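Glycerol dehydrogenase (Bacillus coagulans, PDB 6CSJ) probably catalyses the NAD-linked oxidation of glycerol to dihydroxyacetone and, in this double-mutant form, has acquired D-lactate dehydrogenase activity. Local coordinates at residues Ala281-Glu286 against Ala291-Val296; Asp171-Tyr176 against Ser298-Val303. The protein carries 2 engineered substitutions. All coordinates share one frame; numbering follows the deposited sequence.

Contact 1 of 2, residues Ala281-Glu286 against Ala291-Val296; sequences AQLILE and AEIEEV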
loop_
_atom_site.group_PDB
_atom_site.type_symbol
_atom_site.label_atom_id
_atom_site.label_comp_id
_atom_site.label_asym_id
_atom_site.label_seq_id
_atom_site.Cartn_x
_atom_site.Cartn_y
_atom_site.Cartn_z
ATOM N N ALA A 281 2.114 -7.645 16.607
ATOM C CA ALA A 281 2.489 -9.057 16.683
ATOM C C ALA A 281 3.965 -9.279 16.330
ATOM O O ALA A 281 4.638 -10.063 17.004
ATOM C CB ALA A 281 1.587 -9.907 15.797
ATOM N N GLN A 282 4.480 -8.589 15.306
ATOM C CA GLN A 282 5.912 -8.695 14.998
ATOM C C GLN A 282 6.759 -8.230 16.180
ATOM O O GLN A 282 7.754 -8.875 16.512
ATOM C CB GLN A 282 6.335 -7.943 13.733
ATOM C CG GLN A 282 7.824 -8.169 13.449
ATOM C CD GLN A 282 8.323 -7.594 12.146
ATOM O OE1 GLN A 282 7.681 -7.731 11.110
ATOM N NE2 GLN A 282 9.505 -6.975 12.187
ATOM N N LEU A 283 6.358 -7.136 16.820
ATOM C CA LEU A 283 7.127 -6.596 17.944
ATOM C C LEU A 283 7.187 -7.556 19.149
ATOM O O LEU A 283 8.212 -7.643 19.823
ATOM C CB LEU A 283 6.593 -5.218 18.363
ATOM C CG LEU A 283 6.694 -4.098 17.323
ATOM C CD1 LEU A 283 6.048 -2.834 17.860
ATOM C CD2 LEU A 283 8.126 -3.822 16.922
ATOM N N ILE A 284 6.097 -8.274 19.398
ATOM C CA ILE A 284 6.081 -9.339 20.403
ATOM C C ILE A 284 7.007 -10.489 19.961
ATOM O O ILE A 284 7.831 -10.957 20.741
ATOM C CB ILE A 284 4.655 -9.900 20.645
ATOM C CG1 ILE A 284 3.671 -8.793 21.067
ATOM C CG2 ILE A 284 4.686 -11.007 21.693
ATOM C CD1 ILE A 284 4.082 -7.990 22.267
ATOM N N LEU A 285 6.873 -10.910 18.703
ATOM C CA LEU A 285 7.665 -12.007 18.141
ATOM C C LEU A 285 9.177 -11.767 18.275
ATOM O O LEU A 285 9.907 -12.639 18.740
ATOM C CB LEU A 285 7.274 -12.240 16.674
ATOM C CG LEU A 285 7.993 -13.343 15.883
ATOM C CD1 LEU A 285 7.772 -14.716 16.492
ATOM C CD2 LEU A 285 7.528 -13.304 14.435
ATOM N N GLU A 286 9.633 -10.581 17.878
ATOM C CA GLU A 286 11.062 -10.196 18.015
ATOM C C GLU A 286 11.398 -9.692 19.428
ATOM O O GLU A 286 12.554 -9.426 19.728
ATOM C CB GLU A 286 11.505 -9.175 16.939
ATOM C CG GLU A 286 10.803 -7.817 16.934
ATOM C CD GLU A 286 11.398 -6.853 15.881
ATOM O OE1 GLU A 286 12.442 -6.247 16.186
ATOM O OE2 GLU A 286 10.840 -6.654 14.771
ATOM N N ALA A 291 9.290 -0.056 25.598
ATOM C CA ALA A 291 9.180 1.360 25.201
ATOM C C ALA A 291 8.769 1.525 23.729
ATOM O O ALA A 291 7.961 2.390 23.404
ATOM C CB ALA A 291 10.479 2.104 25.477
ATOM N N GLU A 292 9.336 0.694 22.861
ATOM C CA GLU A 292 8.993 0.656 21.435
ATOM C C GLU A 292 7.539 0.197 21.223
ATOM O O GLU A 292 6.822 0.756 20.407
ATOM C CB GLU A 292 9.959 -0.277 20.701
ATOM C CG GLU A 292 10.215 0.042 19.235
ATOM C CD GLU A 292 11.493 -0.642 18.730
ATOM O OE1 GLU A 292 11.454 -1.845 18.410
ATOM O OE2 GLU A 292 12.540 0.016 18.658
ATOM N N ILE A 293 7.111 -0.814 21.972
ATOM C CA ILE A 293 5.718 -1.312 21.922
ATOM C C ILE A 293 4.720 -0.236 22.369
ATOM O O ILE A 293 3.692 -0.024 21.728
ATOM C CB ILE A 293 5.547 -2.603 22.763
ATOM C CG1 ILE A 293 6.299 -3.762 22.097
ATOM C CG2 ILE A 293 4.074 -2.976 22.948
ATOM C CD1 ILE A 293 6.542 -4.941 23.021
ATOM N N GLU A 294 5.030 0.428 23.471
ATOM C CA GLU A 294 4.169 1.491 24.002
ATOM C C GLU A 294 4.029 2.651 23.015
ATOM O O GLU A 294 2.929 3.179 22.864
ATOM C CB GLU A 294 4.672 1.998 25.358
ATOM C CG GLU A 294 4.362 1.055 26.504
ATOM C CD GLU A 294 4.973 1.462 27.836
ATOM O OE1 GLU A 294 5.332 2.646 28.011
ATOM O OE2 GLU A 294 5.075 0.586 28.715
ATOM N N GLU A 295 5.121 3.034 22.352
ATOM C CA GLU A 295 5.065 4.095 21.347
ATOM C C GLU A 295 4.137 3.720 20.169
ATOM O O GLU A 295 3.361 4.558 19.715
ATOM C CB GLU A 295 6.470 4.455 20.850
ATOM C CG GLU A 295 6.496 5.558 19.807
ATOM C CD GLU A 295 7.883 6.075 19.516
ATOM O OE1 GLU A 295 8.331 6.993 20.240
ATOM O OE2 GLU A 295 8.528 5.585 18.563
ATOM N N VAL A 296 4.204 2.467 19.708
ATOM C CA VAL A 296 3.337 1.981 18.627
ATOM C C VAL A 296 1.871 1.893 19.057
ATOM O O VAL A 296 0.982 2.352 18.332
ATOM C CB VAL A 296 3.814 0.604 18.080
ATOM C CG1 VAL A 296 2.777 -0.023 17.151
ATOM C CG2 VAL A 296 5.139 0.777 17.345
#
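Leu283 overlaps three residues of 291-296, each with a different part of its side chain. Leu283 CB lies 4.0 Å from CG1 of Ile293, at the level where the two backbones come nearest, CA of Leu283 and CA of Ile293 being 6.8 Å apart. Leu283 CD1 meets Val296 CG2 tip to tip, at 3.8 Å. The other methyl, Leu283 CD2, lies 4.1 Å from OE1 of Glu292, whose chain crosses the leucine at roughly a right angle. With CB directed at the other helix, CG beside the backbone N (chi1 -63°) and chi2 extended, the two methyls of Leu283 part between Glu292 and Val296. One residue further on, Ile284 leaves its backbone at a flank of the interface, but Ile284 CD1 turns in and meets CD1 of Ile293 at 4.0 Å, the two chains crossing nearly perpendicularly. The carboxylates of Glu286 and Glu292 are both salt-bridged through OE1 to NH2 of Arg180 on helix 175-185, which probably offsets their like charges, Glu286 OE1 and Glu292 OE1 being 5.0 Å apart. Glu286 is steadied from one turn back as well: Gln282 NE2 donates a nearly straight bond to Glu286 OE2, 2.9 Å long at 176°, with the acceptor almost in the amide plane. Phe177 packs against Leu283 and Glu292, and helix 345-365 against Ile284. The axes of the two short segments approach to 10.5 Å and run antiparallel at 175°. This is an antiparallel helical hairpin, with helices 271-285 and 290-303 joined by a short connection within the helical part of the iron-containing alcohol dehydrogenase fold.

Contact 2 of 2, residues Asp171-Tyr176 against Ser298-Val303; sequences DALATY and SFCLSV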
loop_
_atom_site.group_PDB
_atom_site.type_symbol
_atom_site.label_atom_id
_atom_site.label_comp_id
_atom_site.label_asym_id
_atom_site.label_seq_id
_atom_site.Cartn_x
_atom_site.Cartn_y
_atom_site.Cartn_z
ATOM N N ASP A 171 -0.469 0.676 7.425
ATOM C CA ASP A 171 0.398 0.047 6.429
ATOM C C ASP A 171 1.830 0.598 6.518
ATOM O O ASP A 171 2.791 -0.167 6.540
ATOM C CB ASP A 171 -0.183 0.267 5.018
ATOM C CG ASP A 171 0.132 -0.864 4.045
ATOM O OD1 ASP A 171 0.180 -2.038 4.493
ATOM O OD2 ASP A 171 0.297 -0.590 2.834
ATOM N N ALA A 172 1.953 1.923 6.600
ATOM C CA ALA A 172 3.256 2.604 6.744
ATOM C C ALA A 172 4.009 2.271 8.047
ATOM O O ALA A 172 5.242 2.272 8.078
ATOM C CB ALA A 172 3.069 4.110 6.627
ATOM N N LEU A 173 3.252 1.978 9.100
ATOM C CA LEU A 173 3.799 1.689 10.426
ATOM C C LEU A 173 4.708 0.454 10.444
ATOM O O LEU A 173 5.705 0.428 11.165
ATOM C CB LEU A 173 2.646 1.505 11.417
ATOM C CG LEU A 173 2.910 1.720 12.896
ATOM C CD1 LEU A 173 3.457 3.119 13.173
ATOM C CD2 LEU A 173 1.609 1.479 13.666
ATOM N N ALA A 174 4.373 -0.551 9.634
ATOM C CA ALA A 174 5.156 -1.778 9.551
ATOM C C ALA A 174 6.512 -1.614 8.883
ATOM O O ALA A 174 7.421 -2.398 9.159
ATOM C CB ALA A 174 4.371 -2.844 8.804
ATOM N N THR A 175 6.658 -0.608 8.021
ATOM C CA THR A 175 7.780 -0.559 7.081
ATOM C C THR A 175 9.163 -0.608 7.713
ATOM O O THR A 175 10.000 -1.393 7.273
ATOM C CB THR A 175 7.700 0.675 6.163
ATOM O OG1 THR A 175 6.408 0.733 5.539
ATOM C CG2 THR A 175 8.802 0.622 5.088
ATOM N N TYR A 176 9.411 0.224 8.726
ATOM C CA TYR A 176 10.719 0.243 9.392
ATOM C C TYR A 176 11.050 -1.087 10.082
ATOM O O TYR A 176 12.174 -1.584 9.968
ATOM C CB TYR A 176 10.814 1.379 10.417
ATOM C CG TYR A 176 12.137 1.376 11.167
ATOM C CD1 TYR A 176 13.348 1.466 10.474
ATOM C CD2 TYR A 176 12.185 1.249 12.560
ATOM C CE1 TYR A 176 14.556 1.453 11.143
ATOM C CE2 TYR A 176 13.398 1.234 13.237
ATOM C CZ TYR A 176 14.576 1.339 12.518
ATOM O OH TYR A 176 15.780 1.322 13.174
ATOM N N SER A 298 0.382 3.407 21.512
ATOM C CA SER A 298 -0.064 4.769 21.799
ATOM C C SER A 298 -0.435 5.523 20.515
ATOM O O SER A 298 -1.510 6.129 20.426
ATOM C CB SER A 298 1.016 5.535 22.561
ATOM O OG SER A 298 0.607 6.866 22.842
ATOM N N PHE A 299 0.454 5.479 19.530
ATOM C CA PHE A 299 0.167 6.061 18.232
ATOM C C PHE A 299 -1.115 5.482 17.616
ATOM O O PHE A 299 -1.959 6.240 17.125
ATOM C CB PHE A 299 1.329 5.882 17.250
ATOM C CG PHE A 299 0.967 6.253 15.852
ATOM C CD1 PHE A 299 0.790 7.586 15.520
ATOM C CD2 PHE A 299 0.720 5.275 14.889
ATOM C CE1 PHE A 299 0.409 7.949 14.230
ATOM C CE2 PHE A 299 0.340 5.630 13.601
ATOM C CZ PHE A 299 0.190 6.965 13.268
ATOM N N CYS A 300 -1.253 4.155 17.638
ATOM C CA CYS A 300 -2.425 3.488 17.053
ATOM C C CYS A 300 -3.724 3.928 17.740
ATOM O O CYS A 300 -4.714 4.235 17.067
ATOM C CB CYS A 300 -2.281 1.962 17.092
ATOM S SG CYS A 300 -1.045 1.239 15.970
ATOM N N LEU A 301 -3.715 3.988 19.069
ATOM C CA LEU A 301 -4.886 4.483 19.807
ATOM C C LEU A 301 -5.205 5.950 19.497
ATOM O O LEU A 301 -6.371 6.301 19.415
ATOM C CB LEU A 301 -4.718 4.284 21.317
ATOM C CG LEU A 301 -4.693 2.832 21.777
ATOM C CD1 LEU A 301 -4.275 2.757 23.236
ATOM C CD2 LEU A 301 -6.042 2.137 21.554
ATOM N N SER A 302 -4.183 6.782 19.297
ATOM C CA SER A 302 -4.399 8.199 18.977
ATOM C C SER A 302 -5.091 8.428 17.637
ATOM O O SER A 302 -5.857 9.369 17.520
ATOM C CB SER A 302 -3.081 9.001 19.031
ATOM O OG SER A 302 -2.278 8.788 17.882
ATOM N N VAL A 303 -4.821 7.583 16.637
ATOM C CA VAL A 303 -5.398 7.750 15.284
ATOM C C VAL A 303 -6.517 6.771 14.929
ATOM O O VAL A 303 -7.129 6.916 13.875
ATOM C CB VAL A 303 -4.320 7.715 14.163
ATOM C CG1 VAL A 303 -3.316 8.832 14.359
ATOM C CG2 VAL A 303 -3.603 6.372 14.084
#
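Leu173 reaches from the 171-176 side as a single fork, its two methyls meeting neighbouring residues of helix 290-303. Leu173 CD2 is the tighter branch, 3.5 Å from the sulfur SG of Cys300. Leu173 CD1 approaches the Phe299 ring obliquely and lies 3.9 Å from CD2 of Phe299, the two side chains lying alongside and running opposite ways. CB of Phe299 points to the other segment, and with CG anti to the backbone N (chi1 170°) the ring continues to the leucine; one of its faces carries Val303 CG2, offset toward the rim. All three touching residues are buried. Tyr207 and Ile211 of helix 197-221 pack on Leu173 and Phe299 respectively, and Leu305 and Val307 adjoin Cys300, so the leucine fills a junction of helices in the all-helical part of this dehydrogenase family, away from the parallel sheet. Beyond that small apolar patch the two backbones are well apart, with CA of Leu173 9.3 Å from CA of Cys300, and only 109 Å² is buried between the segments. Ser298, Leu301 and Ser302 lie on the more open side of helix 290-303 and are partly exposed. Ser302 OG turns back to its own helix, donating to Phe299 O at 2.7 Å, from 22° outside the carbonyl plane. Phe299 O also accepts from Val303 N, at 3.2 Å, while Lys218 bonds to Val303 O.

The two contacts have centres 11 Å apart on one side of the chain's centre, and both use helix 290-303: contact 1 its first half, contact 2 its second. Along the chain, 171-176 comes first, followed by 281-286, 291-296 and 298-303, so contact 1 falls within the span that contact 2 closes. One is thus local, across a short connection, while the other joins pieces of sequence more than 120 residues apart. They meet directly where Val296 CG1 packs 4.0 Å from Leu173 CD2. The apolar patches of the two contacts touch there, so helix 290-303 packs both on its hairpin partner and on the 171-176 segment, where helices 162-173 and 175-185 adjoin.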